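Local coordinates for tetratricopeptide TPR_2 repeat protein (Thermobaculum terrenum, PDB 5DJS), which is of unknown function but joins tetratricopeptide repeats to a GT-B-type region of glycosyltransferase family 41 and holds uridine-5'-diphosphate, at residues V195-S199 and L232-I238; L224-C230 and R252-R258; R303-F307 and S450-W454. The protein carries 1 engineered substitution. All blocks are in the same frame, centred on the assembly; numbering follows the deposited sequence.

Contact 1. Residues V195-S199 and L232-I238; sequences VYCYS and LVRRDGI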
ATOM      1  N   VAL A 195      -4.401  15.406 -18.226  1.00 48.77           N
ATOM      2  CA  VAL A 195      -3.949  14.241 -17.470  1.00 50.64           C
ATOM      3  C   VAL A 195      -2.931  13.385 -18.236  1.00 49.78           C
ATOM      4  O   VAL A 195      -3.268  12.722 -19.231  1.00 46.29           O
ATOM      5  CB  VAL A 195      -5.153  13.385 -17.004  1.00 51.75           C
ATOM      6  CG1 VAL A 195      -4.683  12.152 -16.244  1.00 52.50           C
ATOM      7  CG2 VAL A 195      -6.085  14.203 -16.112  1.00 50.44           C
ATOM      8  N   TYR A 196      -1.693  13.417 -17.733  1.00 48.20           N
ATOM      9  CA  TYR A 196      -0.602  12.547 -18.160  1.00 48.25           C
ATOM     10  C   TYR A 196      -0.450  11.456 -17.107  1.00 46.08           C
ATOM     11  O   TYR A 196      -0.498  11.735 -15.911  1.00 44.82           O
ATOM     12  CB  TYR A 196       0.711  13.341 -18.251  1.00 50.28           C
ATOM     13  CG  TYR A 196       0.796  14.326 -19.410  1.00 52.67           C
ATOM     14  CD1 TYR A 196      -0.036  15.448 -19.470  1.00 53.32           C
ATOM     15  CD2 TYR A 196       1.722  14.147 -20.442  1.00 54.09           C
ATOM     16  CE1 TYR A 196       0.039  16.348 -20.522  1.00 52.50           C
ATOM     17  CE2 TYR A 196       1.799  15.046 -21.500  1.00 54.71           C
ATOM     18  CZ  TYR A 196       0.952  16.144 -21.535  1.00 53.71           C
ATOM     19  OH  TYR A 196       1.005  17.050 -22.571  1.00 54.70           O
ATOM     20  N   CYS A 197      -0.274  10.215 -17.537  1.00 46.66           N
ATOM     21  CA  CYS A 197       0.043   9.113 -16.613  1.00 46.88           C
ATOM     22  C   CYS A 197       1.408   8.570 -16.972  1.00 47.64           C
ATOM     23  O   CYS A 197       1.721   8.452 -18.135  1.00 43.73           O
ATOM     24  CB  CYS A 197      -0.999   8.010 -16.703  1.00 46.36           C
ATOM     25  SG  CYS A 197      -2.483   8.401 -15.764  1.00 51.09           S
ATOM     26  N   TYR A 198       2.226   8.257 -15.976  1.00 46.72           N
ATOM     27  CA  TYR A 198       3.508   7.621 -16.216  1.00 42.75           C
ATOM     28  C   TYR A 198       3.506   6.272 -15.482  1.00 41.14           C
ATOM     29  O   TYR A 198       3.631   6.220 -14.247  1.00 38.23           O
ATOM     30  CB  TYR A 198       4.605   8.551 -15.739  1.00 43.65           C
ATOM     31  CG  TYR A 198       4.632   9.885 -16.470  1.00 43.07           C
ATOM     32  CD1 TYR A 198       5.364  10.061 -17.650  1.00 42.92           C
ATOM     33  CD2 TYR A 198       3.935  10.983 -15.972  1.00 42.95           C
ATOM     34  CE1 TYR A 198       5.387  11.288 -18.308  1.00 41.67           C
ATOM     35  CE2 TYR A 198       3.957  12.216 -16.617  1.00 39.85           C
ATOM     36  CZ  TYR A 198       4.681  12.365 -17.784  1.00 40.22           C
ATOM     37  OH  TYR A 198       4.701  13.588 -18.419  1.00 38.04           O
ATOM     38  N   SER A 199       3.326   5.194 -16.252  1.00 40.62           N
ATOM     39  CA  SER A 199       3.262   3.808 -15.725  1.00 37.63           C
ATOM     40  C   SER A 199       4.656   3.232 -15.547  1.00 36.54           C
ATOM     41  O   SER A 199       5.366   2.977 -16.527  1.00 35.55           O
ATOM     42  CB  SER A 199       2.459   2.899 -16.674  1.00 38.21           C
ATOM     43  OG  SER A 199       2.487   1.527 -16.281  1.00 36.35           O
ATOM     44  N   LEU A 232      11.783  13.842 -20.187  1.00 61.27           N
ATOM     45  CA  LEU A 232      10.419  13.553 -20.677  1.00 62.17           C
ATOM     46  C   LEU A 232       9.329  14.385 -19.976  1.00 58.95           C
ATOM     47  O   LEU A 232       8.426  14.893 -20.631  1.00 58.54           O
ATOM     48  CB  LEU A 232      10.094  12.052 -20.552  1.00 63.58           C
ATOM     49  CG  LEU A 232       8.663  11.575 -20.876  1.00 64.43           C
ATOM     50  CD1 LEU A 232       8.240  11.964 -22.288  1.00 66.12           C
ATOM     51  CD2 LEU A 232       8.555  10.070 -20.688  1.00 61.64           C
ATOM     52  N   VAL A 233       9.404  14.492 -18.654  1.00 56.99           N
ATOM     53  CA  VAL A 233       8.440  15.285 -17.874  1.00 55.89           C
ATOM     54  C   VAL A 233       8.564  16.770 -18.201  1.00 53.42           C
ATOM     55  O   VAL A 233       7.554  17.458 -18.353  1.00 51.09           O
ATOM     56  CB  VAL A 233       8.608  15.055 -16.347  1.00 56.54           C
ATOM     57  CG1 VAL A 233       7.782  16.042 -15.528  1.00 53.14           C
ATOM     58  CG2 VAL A 233       8.205  13.630 -15.979  1.00 58.33           C
ATOM     59  N   ARG A 234       9.800  17.254 -18.285  1.00 54.32           N
ATOM     60  CA  ARG A 234      10.072  18.633 -18.693  1.00 55.88           C
ATOM     61  C   ARG A 234       9.546  18.948 -20.098  1.00 55.16           C
ATOM     62  O   ARG A 234       8.986  20.022 -20.317  1.00 55.54           O
ATOM     63  CB  ARG A 234      11.571  18.938 -18.639  1.00 59.82           C
ATOM     64  CG  ARG A 234      12.102  19.219 -17.247  1.00 63.46           C
ATOM     65  CD  ARG A 234      13.480  19.856 -17.314  1.00 66.76           C
ATOM     66  NE  ARG A 234      14.113  19.912 -15.995  1.00 70.34           N
ATOM     67  CZ  ARG A 234      14.900  18.969 -15.464  1.00 73.71           C
ATOM     68  NH1 ARG A 234      15.199  17.838 -16.119  1.00 73.89           N
ATOM     69  NH2 ARG A 234      15.403  19.159 -14.245  1.00 74.72           N
ATOM     70  N   ARG A 235       9.706  18.013 -21.036  1.00 54.22           N
ATOM     71  CA  ARG A 235       9.268  18.228 -22.421  1.00 57.35           C
ATOM     72  C   ARG A 235       7.745  18.194 -22.568  1.00 51.85           C
ATOM     73  O   ARG A 235       7.180  18.948 -23.375  1.00 49.29           O
ATOM     74  CB  ARG A 235       9.909  17.212 -23.369  1.00 64.48           C
ATOM     75  CG  ARG A 235      10.292  17.810 -24.711  1.00 77.38           C
ATOM     76  CD  ARG A 235      10.959  16.790 -25.620  1.00 86.13           C
ATOM     77  NE  ARG A 235       9.952  16.000 -26.336  1.00 94.03           N
ATOM     78  CZ  ARG A 235       9.420  14.839 -25.930  1.00 97.75           C
ATOM     79  NH1 ARG A 235       9.788  14.239 -24.795  1.00 95.38           N
ATOM     80  NH2 ARG A 235       8.503  14.255 -26.694  1.00102.82           N
ATOM     81  N   ASP A 236       7.096  17.312 -21.799  1.00 45.88           N
ATOM     82  CA  ASP A 236       5.629  17.296 -21.660  1.00 43.20           C
ATOM     83  C   ASP A 236       5.078  18.559 -20.995  1.00 41.50           C
ATOM     84  O   ASP A 236       3.919  18.898 -21.180  1.00 39.43           O
ATOM     85  CB  ASP A 236       5.170  16.080 -20.846  1.00 43.22           C
ATOM     86  CG  ASP A 236       5.325  14.760 -21.597  1.00 41.70           C
ATOM     87  OD1 ASP A 236       5.313  14.752 -22.845  1.00 42.13           O
ATOM     88  OD2 ASP A 236       5.429  13.711 -20.930  1.00 37.27           O
ATOM     89  N   GLY A 237       5.904  19.220 -20.195  1.00 41.85           N
ATOM     90  CA  GLY A 237       5.566  20.497 -19.596  1.00 41.43           C
ATOM     91  C   GLY A 237       4.669  20.347 -18.388  1.00 42.33           C
ATOM     92  O   GLY A 237       3.766  21.167 -18.190  1.00 44.56           O
ATOM     93  N   ILE A 238       4.950  19.342 -17.553  1.00 41.79           N
ATOM     94  CA  ILE A 238       4.082  19.007 -16.419  1.00 42.81           C
ATOM     95  C   ILE A 238       4.214  20.077 -15.343  1.00 43.13           C
ATOM     96  O   ILE A 238       5.312  20.396 -14.923  1.00 41.60           O
ATOM     97  CB  ILE A 238       4.401  17.615 -15.812  1.00 42.98           C
ATOM     98  CG1 ILE A 238       4.303  16.493 -16.864  1.00 43.98           C
ATOM     99  CG2 ILE A 238       3.480  17.293 -14.643  1.00 42.70           C
ATOM    100  CD1 ILE A 238       2.959  16.346 -17.545  1.00 46.60           C
TER
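In the first Rossmann-like sheet of this GT-B fold, Tyr196 and Tyr198 of edge strand 193-199 meet the C-terminal end of helix 226-236. Tyr198 OH donates to Asp236 OD2 at 2.6 Å. It meets that oxygen on its anti side, 17° out of the carboxylate plane. The same oxygen takes a salt bridge from Arg219, so two donors grip it and probably favour a charged carboxylate. Asp236 also crosses Tyr196, with CG 3.5 Å from CE2. Strand and helix run nearly antiparallel, 169° between their short axes, as helices packed on a parallel alpha/beta sheet do. Gly237, the first residue past the helix, has positive phi and turns the chain toward Ile238, shortly before strand 240-243. Ile238 then comes back between the tyrosines. Its CG1 lies anti to its carbonyl carbon, and the bend at chi2 (-59°) then brings CD1 over one face of Tyr196, 3.8 Å from the ring centroid. Ile238 CG1 reaches the edge of the other ring, 3.3 Å from Tyr198 OH. Val233 CG2 lies over a face of Tyr198, 4.2 Å from CZ. At the ring edge, Leu232 CD2 stands 4.1 Å from Tyr198 CE1.

Contact 2. Residues L224-C230 and R252-R258; sequences LTDAELC and RLFAFAR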
ATOM      1  N   LEU A 224      13.009   3.516 -18.852  1.00 53.38           N
ATOM      2  CA  LEU A 224      13.782   4.766 -18.900  1.00 51.27           C
ATOM      3  C   LEU A 224      14.594   4.963 -17.623  1.00 49.75           C
ATOM      4  O   LEU A 224      14.201   4.473 -16.565  1.00 47.03           O
ATOM      5  CB  LEU A 224      12.855   5.969 -19.107  1.00 49.30           C
ATOM      6  CG  LEU A 224      11.845   5.917 -20.260  1.00 47.56           C
ATOM      7  CD1 LEU A 224      11.059   7.217 -20.294  1.00 48.39           C
ATOM      8  CD2 LEU A 224      12.487   5.656 -21.614  1.00 46.62           C
ATOM      9  N   THR A 225      15.722   5.673 -17.727  1.00 49.44           N
ATOM     10  CA  THR A 225      16.494   6.084 -16.538  1.00 50.29           C
ATOM     11  C   THR A 225      15.783   7.271 -15.887  1.00 52.15           C
ATOM     12  O   THR A 225      14.887   7.881 -16.487  1.00 53.36           O
ATOM     13  CB  THR A 225      17.980   6.459 -16.835  1.00 48.91           C
ATOM     14  OG1 THR A 225      18.068   7.733 -17.483  1.00 49.72           O
ATOM     15  CG2 THR A 225      18.685   5.388 -17.685  1.00 47.67           C
ATOM     16  N   ASP A 226      16.163   7.590 -14.657  1.00 52.37           N
ATOM     17  CA  ASP A 226      15.560   8.734 -13.971  1.00 51.78           C
ATOM     18  C   ASP A 226      15.871  10.046 -14.670  1.00 53.32           C
ATOM     19  O   ASP A 226      15.041  10.942 -14.662  1.00 54.87           O
ATOM     20  CB  ASP A 226      15.998   8.793 -12.511  1.00 52.23           C
ATOM     21  CG  ASP A 226      15.388   7.682 -11.679  1.00 52.35           C
ATOM     22  OD1 ASP A 226      14.217   7.328 -11.921  1.00 49.75           O
ATOM     23  OD2 ASP A 226      16.078   7.162 -10.778  1.00 54.95           O
ATOM     24  N   ALA A 227      17.059  10.155 -15.273  1.00 56.46           N
ATOM     25  CA  ALA A 227      17.415  11.333 -16.080  1.00 54.50           C
ATOM     26  C   ALA A 227      16.543  11.431 -17.346  1.00 53.95           C
ATOM     27  O   ALA A 227      16.048  12.506 -17.667  1.00 54.50           O
ATOM     28  CB  ALA A 227      18.900  11.315 -16.441  1.00 52.91           C
ATOM     29  N   GLU A 228      16.379  10.309 -18.054  1.00 52.48           N
ATOM     30  CA  GLU A 228      15.481  10.211 -19.222  1.00 51.13           C
ATOM     31  C   GLU A 228      14.028  10.575 -18.889  1.00 51.23           C
ATOM     32  O   GLU A 228      13.349  11.227 -19.682  1.00 49.85           O
ATOM     33  CB  GLU A 228      15.513   8.795 -19.828  1.00 49.67           C
ATOM     34  CG  GLU A 228      16.788   8.458 -20.587  1.00 50.26           C
ATOM     35  CD  GLU A 228      16.825   7.023 -21.093  1.00 50.98           C
ATOM     36  OE1 GLU A 228      16.295   6.119 -20.421  1.00 51.00           O
ATOM     37  OE2 GLU A 228      17.407   6.786 -22.165  1.00 54.90           O
ATOM     38  N   LEU A 229      13.546  10.140 -17.725  1.00 51.89           N
ATOM     39  CA  LEU A 229      12.192  10.474 -17.302  1.00 50.97           C
ATOM     40  C   LEU A 229      12.050  11.958 -17.013  1.00 51.68           C
ATOM     41  O   LEU A 229      11.023  12.549 -17.340  1.00 52.00           O
ATOM     42  CB  LEU A 229      11.772   9.677 -16.068  1.00 51.14           C
ATOM     43  CG  LEU A 229      10.363   9.982 -15.525  1.00 48.55           C
ATOM     44  CD1 LEU A 229       9.298   9.704 -16.571  1.00 45.55           C
ATOM     45  CD2 LEU A 229      10.110   9.167 -14.275  1.00 49.29           C
ATOM     46  N   CYS A 230      13.066  12.549 -16.392  1.00 52.87           N
ATOM     47  CA  CYS A 230      13.055  13.989 -16.113  1.00 56.17           C
ATOM     48  C   CYS A 230      12.958  14.845 -17.373  1.00 55.65           C
ATOM     49  O   CYS A 230      12.160  15.781 -17.419  1.00 57.02           O
ATOM     50  CB  CYS A 230      14.271  14.404 -15.290  1.00 57.59           C
ATOM     51  SG  CYS A 230      14.094  13.913 -13.566  1.00 65.57           S
ATOM     52  N   ARG A 252       9.227   6.445  -8.337  1.00 42.68           N
ATOM     53  CA  ARG A 252      10.206   7.073  -9.203  1.00 43.12           C
ATOM     54  C   ARG A 252      10.662   8.396  -8.585  1.00 42.86           C
ATOM     55  O   ARG A 252      10.689   9.434  -9.239  1.00 44.83           O
ATOM     56  CB  ARG A 252       9.579   7.244 -10.595  1.00 42.79           C
ATOM     57  CG  ARG A 252      10.499   6.977 -11.770  1.00 42.68           C
ATOM     58  CD  ARG A 252      11.199   5.634 -11.661  1.00 42.00           C
ATOM     59  NE  ARG A 252      11.267   4.953 -12.940  1.00 40.30           N
ATOM     60  CZ  ARG A 252      12.095   5.233 -13.935  1.00 37.60           C
ATOM     61  NH1 ARG A 252      12.975   6.218 -13.852  1.00 36.07           N
ATOM     62  NH2 ARG A 252      12.021   4.497 -15.035  1.00 39.85           N
ATOM     63  N   LEU A 253      11.075   8.316  -7.327  1.00 41.55           N
ATOM     64  CA  LEU A 253      11.312   9.474  -6.482  1.00 43.20           C
ATOM     65  C   LEU A 253      12.633  10.150  -6.776  1.00 46.87           C
ATOM     66  O   LEU A 253      12.835  11.291  -6.377  1.00 49.72           O
ATOM     67  CB  LEU A 253      11.278   9.082  -5.003  1.00 43.45           C
ATOM     68  CG  LEU A 253       9.909   8.719  -4.421  1.00 43.87           C
ATOM     69  CD1 LEU A 253      10.065   7.955  -3.110  1.00 42.93           C
ATOM     70  CD2 LEU A 253       9.055   9.960  -4.210  1.00 42.85           C
ATOM     71  N   PHE A 254      13.551   9.456  -7.441  1.00 49.34           N
ATOM     72  CA  PHE A 254      14.805  10.097  -7.857  1.00 51.28           C
ATOM     73  C   PHE A 254      14.603  10.968  -9.103  1.00 47.81           C
ATOM     74  O   PHE A 254      15.359  11.899  -9.332  1.00 48.56           O
ATOM     75  CB  PHE A 254      15.897   9.056  -8.081  1.00 52.78           C
ATOM     76  CG  PHE A 254      16.094   8.154  -6.910  1.00 54.84           C
ATOM     77  CD1 PHE A 254      16.403   8.685  -5.661  1.00 57.22           C
ATOM     78  CD2 PHE A 254      15.939   6.778  -7.037  1.00 56.24           C
ATOM     79  CE1 PHE A 254      16.578   7.859  -4.563  1.00 58.15           C
ATOM     80  CE2 PHE A 254      16.112   5.948  -5.941  1.00 57.83           C
ATOM     81  CZ  PHE A 254      16.433   6.487  -4.704  1.00 57.78           C
ATOM     82  N   ALA A 255      13.589  10.664  -9.904  1.00 44.73           N
ATOM     83  CA  ALA A 255      13.125  11.605 -10.906  1.00 45.67           C
ATOM     84  C   ALA A 255      12.516  12.844 -10.217  1.00 45.73           C
ATOM     85  O   ALA A 255      12.863  13.975 -10.557  1.00 42.27           O
ATOM     86  CB  ALA A 255      12.130  10.939 -11.850  1.00 46.11           C
ATOM     87  N   PHE A 256      11.649  12.624  -9.224  1.00 45.52           N
ATOM     88  CA  PHE A 256      11.102  13.729  -8.397  1.00 46.28           C
ATOM     89  C   PHE A 256      12.201  14.524  -7.708  1.00 46.91           C
ATOM     90  O   PHE A 256      12.076  15.722  -7.518  1.00 51.22           O
ATOM     91  CB  PHE A 256      10.137  13.219  -7.311  1.00 45.24           C
ATOM     92  CG  PHE A 256       8.748  12.937  -7.811  1.00 45.00           C
ATOM     93  CD1 PHE A 256       8.469  11.765  -8.516  1.00 44.00           C
ATOM     94  CD2 PHE A 256       7.721  13.837  -7.580  1.00 44.30           C
ATOM     95  CE1 PHE A 256       7.201  11.497  -8.982  1.00 43.82           C
ATOM     96  CE2 PHE A 256       6.443  13.576  -8.047  1.00 43.64           C
ATOM     97  CZ  PHE A 256       6.185  12.402  -8.744  1.00 44.23           C
ATOM     98  N   ALA A 257      13.267  13.842  -7.315  1.00 48.50           N
ATOM     99  CA  ALA A 257      14.368  14.465  -6.600  1.00 49.05           C
ATOM    100  C   ALA A 257      14.983  15.632  -7.367  1.00 49.42           C
ATOM    101  O   ALA A 257      15.445  16.581  -6.752  1.00 46.17           O
ATOM    102  CB  ALA A 257      15.433  13.427  -6.268  1.00 48.09           C
ATOM    103  N   ARG A 258      14.959  15.560  -8.700  1.00 51.59           N
ATOM    104  CA  ARG A 258      15.537  16.600  -9.568  1.00 49.82           C
ATOM    105  C   ARG A 258      14.646  17.833  -9.816  1.00 47.28           C
ATOM    106  O   ARG A 258      15.092  18.774 -10.467  1.00 46.96           O
ATOM    107  CB  ARG A 258      15.961  15.977 -10.902  1.00 51.71           C
ATOM    108  CG  ARG A 258      17.384  15.455 -10.885  1.00 55.50           C
ATOM    109  CD  ARG A 258      17.617  14.413 -11.967  1.00 58.60           C
ATOM    110  NE  ARG A 258      17.582  13.078 -11.376  1.00 62.69           N
ATOM    111  CZ  ARG A 258      18.511  12.130 -11.516  1.00 64.65           C
ATOM    112  NH1 ARG A 258      19.592  12.309 -12.282  1.00 64.55           N
ATOM    113  NH2 ARG A 258      18.340  10.963 -10.891  1.00 63.63           N
TER
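Arg252 reaches across to the start of helix 226-236 and makes two bonds there. Its chain bends at chi2 (52°) and chi3 (140°), which carries the guanidinium alongside the first turn. NH1 forms a salt bridge with Asp226 OD1 at 2.6 Å, meeting the oxygen from above the carboxylate plane. NH2 donates to Leu224 O at 2.7 Å. The two acceptors belong to different residues, so the two bonds limit rotation of the group. Leu229 CD2 lies over one face of the guanidinium and 3.3 Å from Arg252 CG, and it also touches Ala255 CB at 3.6 Å. The other carboxylate oxygen, Asp226 OD2, lies 3.3 Å from Phe254 CB, near the plane of that ring at its edge. Arg258 bends at chi3 and folds back along the helix that precedes it, where NE donates to Phe254 O at 3.2 Å. This leaves its NH2 near Asp226 CB. Cys230 SG rests against Ala255 CB (4.0 Å) and the aliphatic start of Arg258. Thr225 and Glu228 close a capping box at the start of helix 226-236. The short axes cross at -58°, an oblique packing of two helices in the Rossmann-like half of a GT-B fold, with Arg252 at the N-cap of helix 253-257.

Contact 3. Residues R303-F307 and S450-W454; sequences RLSRF and SLLRW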
ATOM      1  N   ARG A 303      -4.440  19.383   4.166  1.00 41.66           N
ATOM      2  CA  ARG A 303      -5.536  18.712   4.859  1.00 42.20           C
ATOM      3  C   ARG A 303      -6.885  19.030   4.207  1.00 42.56           C
ATOM      4  O   ARG A 303      -7.572  19.973   4.612  1.00 43.73           O
ATOM      5  CB  ARG A 303      -5.565  19.128   6.330  1.00 41.77           C
ATOM      6  CG  ARG A 303      -4.292  18.865   7.117  1.00 42.55           C
ATOM      7  CD  ARG A 303      -4.333  19.603   8.450  1.00 42.94           C
ATOM      8  NE  ARG A 303      -3.505  18.958   9.475  1.00 45.35           N
ATOM      9  CZ  ARG A 303      -2.185  19.103   9.615  1.00 46.14           C
ATOM     10  NH1 ARG A 303      -1.475  19.875   8.788  1.00 46.82           N
ATOM     11  NH2 ARG A 303      -1.561  18.470  10.600  1.00 45.30           N
ATOM     12  N   LEU A 304      -7.274  18.234   3.212  1.00 41.57           N
ATOM     13  CA  LEU A 304      -8.597  18.374   2.590  1.00 42.32           C
ATOM     14  C   LEU A 304      -9.720  18.295   3.647  1.00 45.10           C
ATOM     15  O   LEU A 304      -9.615  17.544   4.625  1.00 44.96           O
ATOM     16  CB  LEU A 304      -8.843  17.273   1.551  1.00 41.40           C
ATOM     17  CG  LEU A 304      -7.942  17.161   0.325  1.00 40.70           C
ATOM     18  CD1 LEU A 304      -8.318  15.913  -0.463  1.00 41.74           C
ATOM     19  CD2 LEU A 304      -8.024  18.399  -0.542  1.00 40.27           C
ATOM     20  N   SER A 305     -10.804  19.042   3.418  1.00 46.11           N
ATOM     21  CA  SER A 305     -11.962  19.089   4.338  1.00 44.26           C
ATOM     22  C   SER A 305     -13.012  17.993   4.058  1.00 43.06           C
ATOM     23  O   SER A 305     -14.170  18.126   4.425  1.00 42.61           O
ATOM     24  CB  SER A 305     -12.600  20.471   4.244  1.00 43.62           C
ATOM     25  OG  SER A 305     -12.936  20.729   2.891  1.00 44.11           O
ATOM     26  N   ARG A 306     -12.593  16.932   3.375  1.00 43.03           N
ATOM     27  CA  ARG A 306     -13.334  15.687   3.228  1.00 42.73           C
ATOM     28  C   ARG A 306     -12.311  14.538   3.414  1.00 43.97           C
ATOM     29  O   ARG A 306     -11.133  14.788   3.672  1.00 41.76           O
ATOM     30  CB  ARG A 306     -13.941  15.614   1.825  1.00 42.13           C
ATOM     31  CG  ARG A 306     -12.895  15.599   0.724  1.00 41.72           C
ATOM     32  CD  ARG A 306     -13.437  15.358  -0.663  1.00 43.54           C
ATOM     33  NE  ARG A 306     -14.446  14.301  -0.797  1.00 45.37           N
ATOM     34  CZ  ARG A 306     -14.267  12.996  -0.623  1.00 46.44           C
ATOM     35  NH1 ARG A 306     -13.110  12.491  -0.230  1.00 52.47           N
ATOM     36  NH2 ARG A 306     -15.277  12.171  -0.829  1.00 47.04           N
ATOM     37  N   PHE A 307     -12.751  13.296   3.223  1.00 44.20           N
ATOM     38  CA  PHE A 307     -11.861  12.133   3.248  1.00 45.56           C
ATOM     39  C   PHE A 307     -10.834  12.236   2.116  1.00 48.65           C
ATOM     40  O   PHE A 307     -11.164  12.703   1.029  1.00 50.75           O
ATOM     41  CB  PHE A 307     -12.685  10.840   3.128  1.00 43.93           C
ATOM     42  CG  PHE A 307     -11.886   9.574   3.298  1.00 43.96           C
ATOM     43  CD1 PHE A 307     -11.137   9.351   4.455  1.00 42.65           C
ATOM     44  CD2 PHE A 307     -11.900   8.583   2.310  1.00 43.22           C
ATOM     45  CE1 PHE A 307     -10.414   8.183   4.614  1.00 42.07           C
ATOM     46  CE2 PHE A 307     -11.178   7.410   2.470  1.00 41.57           C
ATOM     47  CZ  PHE A 307     -10.437   7.207   3.627  1.00 41.29           C
ATOM     48  N   SER A 450     -10.261   8.178   9.974  1.00 53.30           N
ATOM     49  CA  SER A 450     -10.716   9.286   9.130  1.00 53.20           C
ATOM     50  C   SER A 450     -11.962   8.910   8.327  1.00 51.26           C
ATOM     51  O   SER A 450     -12.994   9.577   8.425  1.00 49.01           O
ATOM     52  CB  SER A 450      -9.594   9.731   8.181  1.00 55.48           C
ATOM     53  OG  SER A 450     -10.014  10.790   7.334  1.00 57.10           O
ATOM     54  N   LEU A 451     -11.852   7.835   7.547  1.00 49.66           N
ATOM     55  CA  LEU A 451     -12.964   7.309   6.729  1.00 48.53           C
ATOM     56  C   LEU A 451     -14.260   7.270   7.535  1.00 49.86           C
ATOM     57  O   LEU A 451     -15.266   7.837   7.126  1.00 50.22           O
ATOM     58  CB  LEU A 451     -12.650   5.889   6.211  1.00 47.26           C
ATOM     59  CG  LEU A 451     -13.344   5.314   4.960  1.00 46.69           C
ATOM     60  CD1 LEU A 451     -13.545   3.812   5.107  1.00 45.30           C
ATOM     61  CD2 LEU A 451     -14.678   5.956   4.613  1.00 48.55           C
ATOM     62  N   LEU A 452     -14.203   6.611   8.691  1.00 49.78           N
ATOM     63  CA  LEU A 452     -15.360   6.448   9.565  1.00 47.61           C
ATOM     64  C   LEU A 452     -15.919   7.790  10.073  1.00 49.75           C
ATOM     65  O   LEU A 452     -17.138   8.001  10.055  1.00 50.15           O
ATOM     66  CB  LEU A 452     -15.012   5.525  10.743  1.00 45.52           C
ATOM     67  CG  LEU A 452     -14.702   4.052  10.424  1.00 43.97           C
ATOM     68  CD1 LEU A 452     -14.265   3.340  11.685  1.00 42.39           C
ATOM     69  CD2 LEU A 452     -15.886   3.323   9.806  1.00 45.79           C
ATOM     70  N   ARG A 453     -15.043   8.693  10.508  1.00 50.72           N
ATOM     71  CA  ARG A 453     -15.476  10.026  10.944  1.00 53.22           C
ATOM     72  C   ARG A 453     -16.206  10.794   9.819  1.00 53.83           C
ATOM     73  O   ARG A 453     -17.292  11.329  10.034  1.00 52.41           O
ATOM     74  CB  ARG A 453     -14.293  10.844  11.462  1.00 54.74           C
ATOM     75  CG  ARG A 453     -13.774  10.399  12.822  1.00 57.45           C
ATOM     76  CD  ARG A 453     -12.879  11.460  13.456  1.00 59.89           C
ATOM     77  NE  ARG A 453     -12.368  11.046  14.766  1.00 63.05           N
ATOM     78  CZ  ARG A 453     -13.070  11.014  15.909  1.00 64.59           C
ATOM     79  NH1 ARG A 453     -14.359  11.369  15.959  1.00 62.63           N
ATOM     80  NH2 ARG A 453     -12.469  10.614  17.031  1.00 65.79           N
ATOM     81  N   TRP A 454     -15.623  10.801   8.622  1.00 53.70           N
ATOM     82  CA  TRP A 454     -16.237  11.454   7.454  1.00 52.36           C
ATOM     83  C   TRP A 454     -17.542  10.805   6.976  1.00 52.48           C
ATOM     84  O   TRP A 454     -18.340  11.470   6.321  1.00 58.09           O
ATOM     85  CB  TRP A 454     -15.260  11.513   6.272  1.00 51.06           C
ATOM     86  CG  TRP A 454     -14.106  12.448   6.462  1.00 51.82           C
ATOM     87  CD1 TRP A 454     -12.787  12.121   6.460  1.00 51.90           C
ATOM     88  CD2 TRP A 454     -14.169  13.867   6.671  1.00 53.46           C
ATOM     89  NE1 TRP A 454     -12.015  13.244   6.655  1.00 53.32           N
ATOM     90  CE2 TRP A 454     -12.837  14.332   6.782  1.00 55.01           C
ATOM     91  CE3 TRP A 454     -15.219  14.789   6.776  1.00 53.02           C
ATOM     92  CZ2 TRP A 454     -12.525  15.681   7.000  1.00 57.20           C
ATOM     93  CZ3 TRP A 454     -14.912  16.133   6.990  1.00 54.62           C
ATOM     94  CH2 TRP A 454     -13.573  16.566   7.100  1.00 57.27           C
TER
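Phe307 CG stands anti to its backbone N (chi1 -173°), and Trp454 CG lies anti to its own carbonyl carbon (chi1 -70°). These torsions point the phenyl ring toward helix 447-454 and the indole toward 305-307. In this GT-B fold the contact joins the two Rossmann-like halves: strand 300-304 edges the first sheet, and the helix follows strand 435-438 of the second. The indole takes backbone over one face. Arg306 CA stands 3.7 Å from the centroid of its six-membered ring, only 7° off the normal, a CH-pi contact. Phe307 CA lies 3.3 Å from Trp454 CD1 on the same face. Asp285 holds both helix side chains from the first half: its OD1 takes the bond from Trp454 NE1, and its OD2 is hydrogen-bonded to Ser450 OG. The bond from Trp454 NE1, with the backbone over one face, limits the rotation of the indole. Arg306 directs its guanidinium to a salt bridge with Asp500. The ring of Phe307 receives Leu451 over one face, with CG 4.1 Å from the centroid. Bound uridine-5'-diphosphate is about 9 Å from the Leu451 side chain. At the ring edge, Ser450 OG is 3.4 Å from Phe307 CD1.

In the fold
Contacts 1 and 2 share helix 226-236, its C-terminal end in contact 1 and its N-terminal start in contact 2. Their centres are 11 Å apart, and they touch where Tyr198 packs on Leu229 and Leu232 on Leu224. Contact 1 is buried, with one tyrosine-carboxylate bond set among apolar groups. Contact 2 is partly buried and more ionic, with arginines near the surface. Contact 3 is also partly buried and lies about 30 Å from contact 1, centre to centre. It reaches the other edge of the same sheet, and it alone joins the two halves. Aromatic rings against backbone and leucine carry it, and its polar bonds go to residues beyond the two segments.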